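Local coordinates for ankyrin-repeat protein B (Legionella pneumophila, PDB 5K34) that probably acts as an F-box effector that hijacks the host ubiquitin-proteasome system, its ankyrin domain, the part described here, serving protein-protein interaction, at residues E24-I29 with N62-K67; K56-A61 with P93-K98; L85-L90 with G109-K114. All coordinates share one frame; numbering follows the deposited sequence. Where two conformers were deposited one is given.

Interaction 1: residues E24-I29 with N62-K67; sequences EEVKKI and NYLWRK
Lys27 lays its aliphatic chain across the phenol end of Tyr63, and on the buried side of that pair Val26 meets Leu64. The lysine does this with carbon: CE of Lys27 lies 3.5 Å from CE2 of Tyr63 and as close to CZ, while CG of Lys27 sits 3.8 Å from the hydroxyl OH of Tyr63. The approach to the ring is oblique, and the ammonium NZ of Lys27 comes no nearer than 4.1 Å to CE2 of Tyr63. Two torsions bring the pair together. In Tyr63 the ring carbon CG stands anti to the backbone N (chi1 173°), which carries the ring out to helix 23-30; in Lys27 every torsion beyond CG is near 180°, and the straight chain reaches over from a CB that does not itself face the partner. Within its own helix Tyr63 is backed by Lys67, whose CG rests 3.6 Å above the ring plane near the rim.

Segments 24-29 and 62-67 belong to helices 23-30 and 58-67 of the ankyrin-repeat domain, a fold in which helices of successive repeats stack side by side. The backbones are nearest at Val26 and Leu64, whose CA atoms are 9.4 Å apart. Here the contact is purely apolar: in the conformer given, CG1 of Val26 meets CD2 of Leu64 at 4.2 Å. Both residues are buried, Val26 also packing on Leu14, Ala17 and Ala18 of helix 5-19 and Leu64 on Phe70, so compact branched hydrocarbons suit the inner side. The outer side takes amphipathic residues instead. A lysine can spend its methylenes on an aromatic ring and still send its charge toward water, and tyrosine offers a broad apolar surface that ends in a hydroxyl.

Interaction 2: residues K56-A61 with P93-K98; sequences KAYQTA and PAFKDK. With SO4 (sulfate ion), chain C.
Lys56 leaves the preceding helix with positive phi in a Schellman motif, Ala57 follows as the N-cap of helix 58-67, and CA of Lys56 comes within 9.9 Å of CA of Phe95, just ahead of helix 97-112. One ring carbon receives both partners: CE2 of Phe95 lies 3.7 Å from CD of Lys56 and 3.5 Å from OH of Tyr58, each approaching obliquely. A bend in the lysine chain (chi3 -59°) sets NZ off one face of the ring, 5.8 Å from the Phe95 centroid, too far for more than a weak cation-pi attraction. Instead, NZ of Lys56 forms a salt bridge with Glu99 and donates to a water at 2.9 Å, which is weakly bonded to O of Ala94. The Tyr58 ring packs on Ile103 and Leu106 of helix 97-112. To one side, NE2 of Gln59 donates to O4 of a sulfate at 2.9 Å; Asn21 also binds this ion, which probably came from the crystallisation liquor. Phe95 thus meets lysine methylenes and a hydroxyl oxygen whose hydrogen bond goes to Gln89, implying that van der Waals contact joins the segments directly, while charge and water tie down the lysine end.

Interaction 3: residues L85-L90 with G109-K114; sequences LLKKQL and GMQEEK
Leu86 and Met110 meet at about a right angle, the branched end of the leucine set against the thioether of the methionine. CD1 of Leu86 is 3.9 Å from SD of Met110 and 4.0 Å from its CE, so a single methyl touches both the sulfur and the terminal carbon. Met110 is extended beyond CG (chi2 178°, chi3 -174°), which carries the thioether far from its own backbone and lets it bridge backbones whose nearest CA atoms, those of Leu86 and Met110, are 10.4 Å apart. An unbranched, flexible and apolar side chain suits that reach, whereas the forked leucine can offer CD1 to the thioether while its other methyl, CD2, packs toward Tyr58.

One residue further along each segment, Lys87 and Gln111 come at each other from opposite directions. Their direct contact is simple packing, CE of Lys87 lying 3.7 Å from NE2 of Gln111. A bend at the end of the lysine (chi4 -87°) turns NZ aside, and a water completes the connection: it accepts from NZ of Lys87 at 2.8 Å and donates to OE1 of Gln111, also at 2.8 Å. The amide thus turns its nitrogen to the lysine carbons, while its oxygen meets the ammonium group only through the water. Both residues are exposed, where long polar chains can pack through their carbons and share solvent, while the Leu86 and Met110 pair is buried.

The contact joins helix 82-91 to the C-terminal end of helix 97-112. Leu86 also rests on Leu106 and Ile107 of the latter and on Ile53 of helix 48-54, and Met110 reaches Leu49 of that same helix as well as Pro82 and Ile83, so three helices converge around the buried pair.

Overall arrangement
Interaction 1 ties helix 23-30 to helix 58-67; interaction 2 sets the start of helix 58-67 against the loop leading into helix 97-112, and interaction 3 involves that helix's C-terminal end. Along the chain, interaction 1 closes before interaction 3 opens, while the segments of interaction 2 alternate with those of both. Centres of interactions 1 and 2 are about 17 Å apart, with Val26 and Thr60 touching between them; those of 2 and 3, about 12 Å apart, are packed together through Phe95 and Gln89. Between interactions 1 and 3, about 18 Å apart at their centres, Glu113 takes a salt bridge from Arg66 and a probable hydrogen bond from Trp65. The contacts thus link four helices of an all-helical ankyrin domain.

Interaction 1: residues E24-I29 with N62-K67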
loop_
_atom_site.group_PDB
_atom_site.type_symbol
_atom_site.label_atom_id
_atom_site.label_comp_id
_atom_site.label_asym_id
_atom_site.label_seq_id
_atom_site.Cartn_x
_atom_site.Cartn_y
_atom_site.Cartn_z
ATOM N N GLU A 24 -3.686 -12.846 -4.102
ATOM C CA GLU A 24 -3.538 -14.250 -3.623
ATOM C C GLU A 24 -2.124 -14.510 -3.048
ATOM O O GLU A 24 -1.991 -15.099 -1.974
ATOM C CB GLU A 24 -3.835 -15.220 -4.782
ATOM C CG GLU A 24 -5.272 -15.220 -5.261
ATOM C CD GLU A 24 -5.434 -15.931 -6.633
ATOM O OE1 GLU A 24 -4.431 -16.432 -7.230
ATOM O OE2 GLU A 24 -6.594 -15.983 -7.131
ATOM N N GLU A 25 -1.082 -14.033 -3.738
ATOM C CA GLU A 25 0.281 -14.211 -3.255
ATOM C C GLU A 25 0.569 -13.343 -2.055
ATOM O O GLU A 25 1.204 -13.817 -1.107
ATOM C CB GLU A 25 1.265 -13.927 -4.390
ATOM C CG GLU A 25 2.715 -14.155 -4.026
ATOM C CD GLU A 25 3.063 -15.620 -3.749
ATOM O OE1 GLU A 25 2.235 -16.518 -4.021
ATOM O OE2 GLU A 25 4.202 -15.869 -3.288
ATOM N N VAL A 26 0.088 -12.078 -2.041
ATOM C CA VAL A 26 0.096 -11.249 -0.760
ATOM C C VAL A 26 -0.474 -12.045 0.433
ATOM O O VAL A 26 0.151 -12.120 1.481
ATOM C CB VAL A 26 -0.706 -9.939 -0.943
ATOM C CG1 VAL A 26 -0.917 -9.222 0.409
ATOM C CG2 VAL A 26 -0.010 -9.002 -1.933
ATOM N N LYS A 27 -1.664 -12.624 0.262
ATOM C CA LYS A 27 -2.306 -13.352 1.377
ATOM C C LYS A 27 -1.453 -14.543 1.820
ATOM O O LYS A 27 -1.315 -14.801 3.021
ATOM C CB LYS A 27 -3.703 -13.807 0.953
ATOM C CG LYS A 27 -4.709 -12.683 0.901
ATOM C CD LYS A 27 -6.034 -13.201 0.296
ATOM C CE LYS A 27 -7.176 -12.190 0.301
ATOM N NZ LYS A 27 -8.426 -12.656 -0.381
ATOM N N LYS A 28 -0.900 -15.243 0.843
ATOM C CA LYS A 28 -0.019 -16.399 1.189
ATOM C C LYS A 28 1.189 -15.996 1.982
ATOM O O LYS A 28 1.599 -16.696 2.965
ATOM C CB LYS A 28 0.454 -17.096 -0.080
ATOM C CG LYS A 28 -0.583 -17.957 -0.739
ATOM C CD LYS A 28 0.055 -18.692 -1.906
ATOM C CE LYS A 28 1.503 -19.000 -1.572
ATOM N NZ LYS A 28 1.767 -20.367 -0.980
ATOM N N ILE A 29 1.811 -14.873 1.633
ATOM C CA ILE A 29 2.976 -14.398 2.371
ATOM C C ILE A 29 2.576 -13.917 3.760
ATOM O O ILE A 29 3.278 -14.202 4.760
ATOM C CB ILE A 29 3.712 -13.295 1.579
ATOM C CG1 ILE A 29 4.309 -13.874 0.306
ATOM C CG2 ILE A 29 4.762 -12.613 2.474
ATOM C CD1 ILE A 29 4.755 -12.813 -0.693
ATOM N N ASN A 62 -7.089 -1.617 -1.278
ATOM C CA ASN A 62 -8.329 -1.640 -0.523
ATOM C C ASN A 62 -8.348 -2.772 0.490
ATOM O O ASN A 62 -8.709 -2.580 1.659
ATOM C CB ASN A 62 -9.547 -1.727 -1.435
ATOM C CG ASN A 62 -10.022 -0.384 -1.970
ATOM O OD1 ASN A 62 -9.831 -0.020 -3.165
ATOM N ND2 ASN A 62 -10.644 0.384 -1.107
ATOM N N TYR A 63 -7.958 -3.977 0.063
ATOM C CA TYR A 63 -7.920 -5.114 0.983
ATOM C C TYR A 63 -7.004 -4.825 2.148
ATOM O O TYR A 63 -7.359 -5.066 3.311
ATOM C CB TYR A 63 -7.498 -6.378 0.223
ATOM C CG TYR A 63 -7.273 -7.529 1.115
ATOM C CD1 TYR A 63 -6.028 -7.767 1.673
ATOM C CD2 TYR A 63 -8.315 -8.427 1.433
ATOM C CE1 TYR A 63 -5.784 -8.855 2.517
ATOM C CE2 TYR A 63 -8.095 -9.509 2.294
ATOM C CZ TYR A 63 -6.839 -9.710 2.813
ATOM O OH TYR A 63 -6.620 -10.806 3.649
ATOM N N LEU A 64 -5.784 -4.353 1.849
ATOM C CA LEU A 64 -4.813 -4.106 2.910
ATOM C C LEU A 64 -5.353 -3.039 3.896
ATOM O O LEU A 64 -5.216 -3.219 5.126
ATOM C CB LEU A 64 -3.462 -3.651 2.299
ATOM C CG LEU A 64 -2.701 -4.797 1.594
ATOM C CD1 LEU A 64 -1.537 -4.218 0.801
ATOM C CD2 LEU A 64 -2.174 -5.836 2.573
ATOM N N TRP A 65 -5.883 -1.961 3.344
ATOM C CA TRP A 65 -6.428 -0.874 4.160
ATOM C C TRP A 65 -7.552 -1.374 5.053
ATOM O O TRP A 65 -7.629 -0.992 6.242
ATOM C CB TRP A 65 -6.943 0.234 3.237
ATOM C CG TRP A 65 -7.658 1.322 3.992
ATOM C CD1 TRP A 65 -9.029 1.517 4.010
ATOM C CD2 TRP A 65 -7.100 2.228 4.943
ATOM N NE1 TRP A 65 -9.321 2.556 4.876
ATOM C CE2 TRP A 65 -8.172 2.983 5.472
ATOM C CE3 TRP A 65 -5.805 2.515 5.363
ATOM C CZ2 TRP A 65 -7.984 3.999 6.426
ATOM C CZ3 TRP A 65 -5.618 3.526 6.315
ATOM C CH2 TRP A 65 -6.705 4.253 6.819
ATOM N N ARG A 66 -8.405 -2.243 4.546
ATOM C CA ARG A 66 -9.567 -2.725 5.308
ATOM C C ARG A 66 -9.162 -3.755 6.351
ATOM O O ARG A 66 -9.737 -3.738 7.467
ATOM C CB ARG A 66 -10.581 -3.316 4.315
ATOM C CG ARG A 66 -11.931 -3.712 4.915
ATOM C CD ARG A 66 -12.677 -2.553 5.625
ATOM N NE ARG A 66 -13.116 -1.467 4.730
ATOM C CZ ARG A 66 -12.886 -0.164 4.946
ATOM N NH1 ARG A 66 -12.248 0.215 6.041
ATOM N NH2 ARG A 66 -13.281 0.731 4.056
ATOM N N LYS A 67 -8.191 -4.599 6.065
ATOM C CA LYS A 67 -7.910 -5.766 6.898
ATOM C C LYS A 67 -6.883 -5.481 7.974
ATOM O O LYS A 67 -6.855 -6.198 9.006
ATOM C CB LYS A 67 -7.457 -6.928 6.038
ATOM C CG LYS A 67 -8.622 -7.584 5.264
ATOM C CD LYS A 67 -9.620 -8.314 6.181
ATOM C CE LYS A 67 -10.841 -8.760 5.408
ATOM N NZ LYS A 67 -11.901 -9.191 6.366
#

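Interaction 2: residues K56-A61 with P93-K98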
loop_
_atom_site.group_PDB
_atom_site.type_symbol
_atom_site.label_atom_id
_atom_site.label_comp_id
_atom_site.label_asym_id
_atom_site.label_seq_id
_atom_site.Cartn_x
_atom_site.Cartn_y
_atom_site.Cartn_z
ATOM N N LYS A 56 -0.887 0.780 -9.094
ATOM C CA LYS A 56 -2.300 0.899 -9.479
ATOM C C LYS A 56 -3.067 -0.354 -9.148
ATOM O O LYS A 56 -4.101 -0.693 -9.755
ATOM C CB LYS A 56 -2.457 1.269 -10.966
ATOM C CG LYS A 56 -1.684 2.520 -11.367
ATOM C CD LYS A 56 -2.024 3.025 -12.749
ATOM C CE LYS A 56 -1.764 1.988 -13.821
ATOM N NZ LYS A 56 -1.996 2.638 -15.161
ATOM N N ALA A 57 -2.612 -1.053 -8.104
ATOM C CA ALA A 57 -3.219 -2.312 -7.650
ATOM C C ALA A 57 -4.274 -1.962 -6.606
ATOM O O ALA A 57 -4.151 -2.279 -5.426
ATOM C CB ALA A 57 -2.113 -3.231 -7.079
ATOM N N TYR A 58 -5.337 -1.282 -7.062
ATOM C CA TYR A 58 -6.224 -0.638 -6.099
ATOM C C TYR A 58 -7.069 -1.616 -5.286
ATOM O O TYR A 58 -7.374 -1.334 -4.138
ATOM C CB TYR A 58 -7.063 0.480 -6.763
ATOM C CG TYR A 58 -6.188 1.561 -7.334
ATOM C CD1 TYR A 58 -5.343 2.321 -6.517
ATOM C CD2 TYR A 58 -6.205 1.856 -8.669
ATOM C CE1 TYR A 58 -4.517 3.309 -7.032
ATOM C CE2 TYR A 58 -5.404 2.872 -9.207
ATOM C CZ TYR A 58 -4.566 3.563 -8.389
ATOM O OH TYR A 58 -3.750 4.514 -8.973
ATOM N N GLN A 59 -7.383 -2.772 -5.869
ATOM C CA GLN A 59 -8.111 -3.788 -5.067
ATOM C C GLN A 59 -7.222 -4.366 -3.936
ATOM O O GLN A 59 -7.748 -4.497 -2.823
ATOM C CB GLN A 59 -8.670 -4.908 -5.933
ATOM C CG GLN A 59 -9.554 -4.435 -7.097
ATOM C CD GLN A 59 -8.817 -4.376 -8.412
ATOM O OE1 GLN A 59 -7.700 -3.805 -8.482
ATOM N NE2 GLN A 59 -9.366 -4.968 -9.458
ATOM N N THR A 60 -5.965 -4.555 -4.200
ATOM C CA THR A 60 -5.053 -5.001 -3.171
ATOM C C THR A 60 -4.880 -3.902 -2.106
ATOM O O THR A 60 -4.846 -4.176 -0.919
ATOM C CB THR A 60 -3.712 -5.414 -3.788
ATOM O OG1 THR A 60 -3.920 -6.579 -4.595
ATOM C CG2 THR A 60 -2.665 -5.762 -2.705
ATOM N N ALA A 61 -4.767 -2.653 -2.541
ATOM C CA ALA A 61 -4.663 -1.530 -1.587
ATOM C C ALA A 61 -5.892 -1.467 -0.682
ATOM O O ALA A 61 -5.785 -1.276 0.522
ATOM C CB ALA A 61 -4.505 -0.212 -2.322
ATOM N N PRO A 93 -1.757 13.991 -14.939
ATOM C CA PRO A 93 -2.648 13.894 -16.152
ATOM C C PRO A 93 -2.651 12.578 -16.900
ATOM O O PRO A 93 -3.537 12.334 -17.738
ATOM C CB PRO A 93 -2.140 15.000 -17.074
ATOM C CG PRO A 93 -0.963 15.617 -16.414
ATOM C CD PRO A 93 -0.640 14.934 -15.100
ATOM N N ALA A 94 -1.704 11.701 -16.567
ATOM C CA ALA A 94 -1.646 10.417 -17.249
ATOM C C ALA A 94 -2.725 9.454 -16.730
ATOM O O ALA A 94 -3.078 8.465 -17.404
ATOM C CB ALA A 94 -0.260 9.818 -17.102
ATOM N N PHE A 95 -3.258 9.743 -15.530
ATOM C CA PHE A 95 -4.291 8.886 -14.950
ATOM C C PHE A 95 -5.677 9.136 -15.544
ATOM O O PHE A 95 -6.063 10.290 -15.767
ATOM C CB PHE A 95 -4.308 9.050 -13.421
ATOM C CG PHE A 95 -3.187 8.325 -12.767
ATOM C CD1 PHE A 95 -1.894 8.832 -12.768
ATOM C CD2 PHE A 95 -3.415 7.131 -12.085
ATOM C CE1 PHE A 95 -0.799 8.139 -12.185
ATOM C CE2 PHE A 95 -2.360 6.472 -11.505
ATOM C CZ PHE A 95 -1.062 6.939 -11.531
ATOM N N LYS A 96 -6.369 8.052 -15.827
ATOM C CA LYS A 96 -7.672 8.087 -16.463
ATOM C C LYS A 96 -8.804 8.223 -15.428
ATOM O O LYS A 96 -8.579 7.933 -14.214
ATOM C CB LYS A 96 -7.870 6.823 -17.329
ATOM C CG LYS A 96 -9.315 6.610 -17.775
ATOM C CD LYS A 96 -9.654 5.200 -18.244
ATOM C CE LYS A 96 -11.082 4.832 -17.857
ATOM N NZ LYS A 96 -11.974 5.997 -17.597
ATOM N N ASP A 97 -10.008 8.610 -15.869
ATOM C CA ASP A 97 -11.182 8.785 -15.015
ATOM C C ASP A 97 -11.422 7.585 -14.063
ATOM O O ASP A 97 -11.675 7.821 -12.898
ATOM C CB ASP A 97 -12.472 8.980 -15.823
ATOM C CG ASP A 97 -12.525 10.294 -16.636
ATOM O OD1 ASP A 97 -11.696 11.190 -16.412
ATOM O OD2 ASP A 97 -13.487 10.412 -17.438
ATOM N N LYS A 98 -11.336 6.368 -14.590
ATOM C CA LYS A 98 -11.686 5.177 -13.807
ATOM C C LYS A 98 -10.688 4.990 -12.672
ATOM O O LYS A 98 -11.047 4.616 -11.545
ATOM C CB LYS A 98 -11.591 3.940 -14.691
ATOM C CG LYS A 98 -12.499 2.795 -14.249
ATOM C CD LYS A 98 -12.184 1.510 -15.040
ATOM C CE LYS A 98 -13.119 1.337 -16.224
ATOM N NZ LYS A 98 -14.471 0.831 -15.858
HETATM S S SO4 C . -6.397 -5.693 -12.608
HETATM O O1 SO4 C . -6.691 -6.705 -13.681
HETATM O O2 SO4 C . -5.017 -5.964 -11.972
HETATM O O3 SO4 C . -6.488 -4.303 -13.147
HETATM O O4 SO4 C . -7.474 -5.648 -11.582
HETATM O O HOH W 1 -2.561 5.313 -16.196
#

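Interaction 3: residues L85-L90 with G109-K114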
loop_
_atom_site.group_PDB
_atom_site.type_symbol
_atom_site.label_atom_id
_atom_site.label_comp_id
_atom_site.label_asym_id
_atom_site.label_seq_id
_atom_site.Cartn_x
_atom_site.Cartn_y
_atom_site.Cartn_z
ATOM N N LEU A 85 0.860 9.927 -1.775
ATOM C CA LEU A 85 1.157 9.259 -3.039
ATOM C C LEU A 85 -0.111 9.175 -3.900
ATOM O O LEU A 85 -0.062 9.425 -5.111
ATOM C CB LEU A 85 1.740 7.870 -2.760
ATOM C CG LEU A 85 2.281 7.137 -3.987
ATOM C CD1 LEU A 85 3.456 7.928 -4.608
ATOM C CD2 LEU A 85 2.698 5.733 -3.604
ATOM N N LEU A 86 -1.238 8.840 -3.280
ATOM C CA LEU A 86 -2.542 8.854 -3.987
ATOM C C LEU A 86 -2.830 10.245 -4.535
ATOM O O LEU A 86 -3.287 10.387 -5.672
ATOM C CB LEU A 86 -3.653 8.368 -3.057
ATOM C CG LEU A 86 -3.684 6.858 -2.824
ATOM C CD1 LEU A 86 -4.508 6.585 -1.556
ATOM C CD2 LEU A 86 -4.258 6.131 -4.034
ATOM N N LYS A 87 -2.593 11.262 -3.710
ATOM C CA LYS A 87 -2.844 12.643 -4.153
ATOM C C LYS A 87 -1.964 12.998 -5.339
ATOM O O LYS A 87 -2.433 13.688 -6.250
ATOM C CB LYS A 87 -2.624 13.612 -2.999
ATOM C CG LYS A 87 -3.803 13.655 -2.026
ATOM C CD LYS A 87 -3.491 14.653 -0.905
ATOM C CE LYS A 87 -4.654 14.805 0.052
ATOM N NZ LYS A 87 -5.610 15.843 -0.447
ATOM N N LYS A 88 -0.709 12.561 -5.336
ATOM C CA LYS A 88 0.135 12.787 -6.517
ATOM C C LYS A 88 -0.400 12.154 -7.834
ATOM O O LYS A 88 -0.372 12.723 -8.929
ATOM C CB LYS A 88 1.538 12.289 -6.259
ATOM C CG LYS A 88 2.367 13.187 -5.369
ATOM C CD LYS A 88 3.832 12.741 -5.303
ATOM C CE LYS A 88 4.446 12.740 -6.692
ATOM N NZ LYS A 88 5.932 12.949 -6.585
ATOM N N GLN A 89 -0.919 10.923 -7.692
ATOM C CA GLN A 89 -1.544 10.207 -8.783
ATOM C C GLN A 89 -2.788 10.975 -9.272
ATOM O O GLN A 89 -2.980 11.131 -10.476
ATOM C CB GLN A 89 -1.945 8.788 -8.353
ATOM C CG GLN A 89 -0.752 7.879 -8.114
ATOM C CD GLN A 89 -1.203 6.444 -7.877
ATOM O OE1 GLN A 89 -2.319 6.198 -7.400
ATOM N NE2 GLN A 89 -0.339 5.497 -8.190
ATOM N N LEU A 90 -3.606 11.423 -8.342
ATOM C CA LEU A 90 -4.840 12.140 -8.697
ATOM C C LEU A 90 -4.521 13.404 -9.470
ATOM O O LEU A 90 -5.316 13.765 -10.369
ATOM C CB LEU A 90 -5.591 12.502 -7.433
ATOM C CG LEU A 90 -7.004 13.073 -7.595
ATOM C CD1 LEU A 90 -7.931 12.050 -8.250
ATOM C CD2 LEU A 90 -7.553 13.491 -6.227
ATOM N N GLY A 109 -11.542 7.461 2.062
ATOM C CA GLY A 109 -11.598 6.502 3.112
ATOM C C GLY A 109 -10.469 6.702 4.120
ATOM O O GLY A 109 -10.693 6.672 5.342
ATOM N N MET A 110 -9.248 6.914 3.652
ATOM C CA MET A 110 -8.135 7.084 4.551
ATOM C C MET A 110 -8.241 8.363 5.380
ATOM O O MET A 110 -7.909 8.307 6.573
ATOM C CB MET A 110 -6.828 7.095 3.780
ATOM C CG MET A 110 -6.490 5.705 3.191
ATOM S SD MET A 110 -4.959 5.752 2.231
ATOM C CE MET A 110 -4.963 4.103 1.562
ATOM N N GLN A 111 -8.684 9.467 4.792
ATOM C CA GLN A 111 -8.754 10.717 5.542
ATOM C C GLN A 111 -9.944 10.754 6.488
ATOM O O GLN A 111 -9.882 11.380 7.551
ATOM C CB GLN A 111 -8.821 11.890 4.592
ATOM C CG GLN A 111 -7.542 12.116 3.811
ATOM C CD GLN A 111 -7.533 13.453 3.114
ATOM O OE1 GLN A 111 -8.491 13.814 2.460
ATOM N NE2 GLN A 111 -6.450 14.219 3.276
ATOM N N GLU A 112 -11.048 10.128 6.101
ATOM C CA GLU A 112 -12.357 10.393 6.756
ATOM C C GLU A 112 -12.886 9.264 7.593
ATOM O O GLU A 112 -13.689 9.516 8.511
ATOM C CB GLU A 112 -13.400 10.871 5.736
ATOM C CG GLU A 112 -12.877 12.084 4.977
ATOM C CD GLU A 112 -13.847 12.710 3.993
ATOM O OE1 GLU A 112 -15.082 12.663 4.210
ATOM O OE2 GLU A 112 -13.356 13.350 3.038
ATOM N N GLU A 113 -12.531 8.010 7.318
ATOM C CA GLU A 113 -13.058 6.877 8.110
ATOM C C GLU A 113 -12.617 6.931 9.572
ATOM O O GLU A 113 -11.591 7.487 9.965
ATOM C CB GLU A 113 -12.630 5.539 7.499
ATOM C CG GLU A 113 -13.447 5.203 6.260
ATOM C CD GLU A 113 -12.884 4.009 5.470
ATOM O OE1 GLU A 113 -11.938 3.301 5.893
ATOM O OE2 GLU A 113 -13.467 3.799 4.364
ATOM N N LYS A 114 -13.466 6.266 10.378
ATOM C CA LYS A 114 -13.265 6.145 11.802
ATOM C C LYS A 114 -11.978 5.356 12.118
ATOM O O LYS A 114 -11.649 4.375 11.419
ATOM C CB LYS A 114 -14.525 5.431 12.377
ATOM C CG LYS A 114 -14.470 5.038 13.821
ATOM C CD LYS A 114 -15.708 4.237 14.209
ATOM C CE LYS A 114 -15.589 3.909 15.669
ATOM N NZ LYS A 114 -16.810 3.342 16.285
HETATM O O HOH W 2 -8.216 15.764 0.475
#